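Probable host range protein 2-3 (Myxoma virus, PDB 5CZ3) probably acts as a poxvirus host-range factor of the C7 family, supporting multiplication of the virus in different cell types and antagonizing a host restriction factor. Local coordinates at residues A[45-51]-A[89-95]. Numbering follows the deposited sequence.
Sequences KYITFIL and YKVVIYV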
loop_
_atom_site.group_PDB
_atom_site.type_symbol
_atom_site.label_atom_id
_atom_site.label_comp_id
_atom_site.label_asym_id
_atom_site.label_seq_id
_atom_site.Cartn_x
_atom_site.Cartn_y
_atom_site.Cartn_z
ATOM N N LYS A 45 -12.210 -9.116 -12.662
ATOM C CA LYS A 45 -12.745 -8.020 -11.861
ATOM C C LYS A 45 -11.833 -6.802 -11.822
ATOM O O LYS A 45 -10.666 -6.865 -12.211
ATOM C CB LYS A 45 -13.011 -8.496 -10.430
ATOM C CG LYS A 45 -11.755 -8.870 -9.662
ATOM C CD LYS A 45 -12.083 -9.417 -8.284
ATOM C CE LYS A 45 -12.995 -10.630 -8.373
ATOM N NZ LYS A 45 -13.262 -11.224 -7.034
ATOM N N TYR A 46 -12.386 -5.690 -11.351
ATOM C CA TYR A 46 -11.611 -4.484 -11.104
ATOM C C TYR A 46 -11.270 -4.391 -9.623
ATOM O O TYR A 46 -12.148 -4.509 -8.770
ATOM C CB TYR A 46 -12.380 -3.237 -11.548
ATOM C CG TYR A 46 -12.450 -3.043 -13.045
ATOM C CD1 TYR A 46 -11.452 -2.355 -13.723
ATOM C CD2 TYR A 46 -13.518 -3.538 -13.782
ATOM C CE1 TYR A 46 -11.512 -2.169 -15.090
ATOM C CE2 TYR A 46 -13.587 -3.357 -15.150
ATOM C CZ TYR A 46 -12.581 -2.671 -15.800
ATOM O OH TYR A 46 -12.644 -2.487 -17.163
ATOM N N ILE A 47 -9.995 -4.186 -9.318
ATOM C CA ILE A 47 -9.565 -4.043 -7.934
ATOM C C ILE A 47 -9.146 -2.605 -7.655
ATOM O O ILE A 47 -8.230 -2.080 -8.289
ATOM C CB ILE A 47 -8.407 -4.995 -7.598
ATOM C CG1 ILE A 47 -8.823 -6.443 -7.858
ATOM C CG2 ILE A 47 -7.979 -4.825 -6.150
ATOM C CD1 ILE A 47 -7.715 -7.442 -7.641
ATOM N N THR A 48 -9.828 -1.971 -6.707
ATOM C CA THR A 48 -9.576 -0.574 -6.379
ATOM C C THR A 48 -8.696 -0.443 -5.140
ATOM O O THR A 48 -9.024 -0.969 -4.076
ATOM C CB THR A 48 -10.893 0.194 -6.142
ATOM O OG1 THR A 48 -11.749 0.052 -7.282
ATOM C CG2 THR A 48 -10.618 1.672 -5.904
ATOM N N PHE A 49 -7.574 0.253 -5.287
ATOM C CA PHE A 49 -6.693 0.543 -4.161
ATOM C C PHE A 49 -6.781 2.012 -3.770
ATOM O O PHE A 49 -6.662 2.894 -4.618
ATOM C CB PHE A 49 -5.237 0.203 -4.489
ATOM C CG PHE A 49 -4.995 -1.246 -4.795
ATOM C CD1 PHE A 49 -5.187 -1.740 -6.074
ATOM C CD2 PHE A 49 -4.547 -2.109 -3.809
ATOM C CE1 PHE A 49 -4.953 -3.069 -6.359
ATOM C CE2 PHE A 49 -4.313 -3.440 -4.088
ATOM C CZ PHE A 49 -4.517 -3.921 -5.364
ATOM N N ILE A 50 -6.986 2.275 -2.484
ATOM C CA ILE A 50 -6.846 3.629 -1.968
ATOM C C ILE A 50 -5.714 3.665 -0.951
ATOM O O ILE A 50 -5.764 2.987 0.075
ATOM C CB ILE A 50 -8.151 4.147 -1.334
ATOM C CG1 ILE A 50 -9.169 4.467 -2.428
ATOM C CG2 ILE A 50 -7.882 5.391 -0.500
ATOM C CD1 ILE A 50 -10.441 5.096 -1.918
ATOM N N LEU A 51 -4.681 4.442 -1.256
ATOM C CA LEU A 51 -3.525 4.566 -0.378
ATOM C C LEU A 51 -3.521 5.925 0.301
ATOM O O LEU A 51 -3.492 6.960 -0.366
ATOM C CB LEU A 51 -2.217 4.368 -1.153
ATOM C CG LEU A 51 -1.972 3.041 -1.880
ATOM C CD1 LEU A 51 -2.610 3.032 -3.263
ATOM C CD2 LEU A 51 -0.481 2.753 -1.977
ATOM N N TYR A 89 -3.739 8.565 -2.727
ATOM C CA TYR A 89 -3.628 7.919 -4.029
ATOM C C TYR A 89 -4.796 6.967 -4.273
ATOM O O TYR A 89 -5.326 6.364 -3.337
ATOM C CB TYR A 89 -2.310 7.147 -4.144
ATOM C CG TYR A 89 -1.057 7.996 -4.110
ATOM C CD1 TYR A 89 -0.479 8.369 -2.904
ATOM C CD2 TYR A 89 -0.439 8.401 -5.286
ATOM C CE1 TYR A 89 0.673 9.134 -2.870
ATOM C CE2 TYR A 89 0.713 9.165 -5.262
ATOM C CZ TYR A 89 1.264 9.528 -4.052
ATOM O OH TYR A 89 2.410 10.289 -4.027
ATOM N N LYS A 90 -5.189 6.831 -5.533
ATOM C CA LYS A 90 -6.213 5.866 -5.914
ATOM C C LYS A 90 -5.854 5.217 -7.242
ATOM O O LYS A 90 -5.652 5.904 -8.242
ATOM C CB LYS A 90 -7.589 6.529 -6.007
ATOM C CG LYS A 90 -8.700 5.578 -6.442
ATOM C CD LYS A 90 -10.066 6.250 -6.409
ATOM C CE LYS A 90 -11.164 5.293 -6.858
ATOM N NZ LYS A 90 -12.519 5.907 -6.767
ATOM N N VAL A 91 -5.766 3.891 -7.249
ATOM C CA VAL A 91 -5.467 3.172 -8.478
ATOM C C VAL A 91 -6.444 2.013 -8.667
ATOM O O VAL A 91 -6.837 1.347 -7.709
ATOM C CB VAL A 91 -3.998 2.658 -8.495
ATOM C CG1 VAL A 91 -3.746 1.669 -7.374
ATOM C CG2 VAL A 91 -3.658 2.040 -9.842
ATOM N N VAL A 92 -6.857 1.804 -9.910
ATOM C CA VAL A 92 -7.752 0.709 -10.250
ATOM C C VAL A 92 -7.103 -0.174 -11.306
ATOM O O VAL A 92 -6.708 0.304 -12.369
ATOM C CB VAL A 92 -9.111 1.223 -10.763
ATOM C CG1 VAL A 92 -9.964 0.068 -11.260
ATOM C CG2 VAL A 92 -9.834 2.000 -9.666
ATOM N N ILE A 93 -6.978 -1.460 -11.001
ATOM C CA ILE A 93 -6.410 -2.410 -11.946
ATOM C C ILE A 93 -7.471 -3.391 -12.414
ATOM O O ILE A 93 -8.464 -3.624 -11.725
ATOM C CB ILE A 93 -5.236 -3.193 -11.333
ATOM C CG1 ILE A 93 -5.707 -3.994 -10.118
ATOM C CG2 ILE A 93 -4.111 -2.249 -10.948
ATOM C CD1 ILE A 93 -4.636 -4.870 -9.509
ATOM N N TYR A 94 -7.257 -3.960 -13.594
ATOM C CA TYR A 94 -8.146 -4.985 -14.112
ATOM C C TYR A 94 -7.406 -6.310 -14.219
ATOM O O TYR A 94 -6.389 -6.406 -14.905
ATOM C CB TYR A 94 -8.708 -4.580 -15.473
ATOM C CG TYR A 94 -9.511 -5.673 -16.133
ATOM C CD1 TYR A 94 -10.832 -5.905 -15.774
ATOM C CD2 TYR A 94 -8.946 -6.480 -17.112
ATOM C CE1 TYR A 94 -11.568 -6.909 -16.373
ATOM C CE2 TYR A 94 -9.673 -7.483 -17.713
ATOM C CZ TYR A 94 -10.982 -7.694 -17.342
ATOM O OH TYR A 94 -11.713 -8.694 -17.940
ATOM N N VAL A 95 -7.920 -7.331 -13.541
ATOM C CA VAL A 95 -7.280 -8.641 -13.546
ATOM C C VAL A 95 -8.226 -9.729 -14.040
ATOM O O VAL A 95 -9.437 -9.659 -13.833
ATOM C CB VAL A 95 -6.763 -9.020 -12.145
ATOM C CG1 VAL A 95 -5.584 -8.137 -11.759
ATOM C CG2 VAL A 95 -7.879 -8.917 -11.115
#
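Phe49 lies against the side chains of Val91 and Ile93, its CB 3.6 Å from Val91 CG1 and the edge of its ring, at CE1, 3.6 Å from Ile93 CD1. The same apolar face carries Ile47, whose CB comes within 3.8 Å of Ile93 CG1 and whose CD1 meets Val95 CG2 at 3.8 Å, and Leu51, whose CB is 4.1 Å from Tyr89 CB. Beneath these side chains the backbones are zipped by eight hydrogen bonds, two at each of the pairs Lys45–Val95, Ile47–Ile93, Phe49–Val91 and Leu51–Tyr89; the shortest runs from Phe49 N to Val91 O (2.8 Å). Such antiparallel pairing, here of neighbouring inner strands 45-54 and 87-95, builds one sheet of the C7-family beta-sandwich. Its apolar face packs across the interior on the second sheet, Phe49 and Ile47 touching strand 34-40, and Val91 and Val95 strand 67-70. On the outward face, at non-hydrogen-bonded pairs, Tyr94 directs its edge at the face of the Tyr46 ring, with centroids 5.0 Å apart and planes at 53°. Tyr46 CD1 also rests 3.8 Å from Val92 CG1, and farther along the methyl Thr48 CG2 touches Lys90 CE at 3.8 Å. At the strand's start, Lys45 reaches beyond the pair with its amino group, NZ, which hydrogen-bonds Thr122 and forms a salt bridge with Asp123.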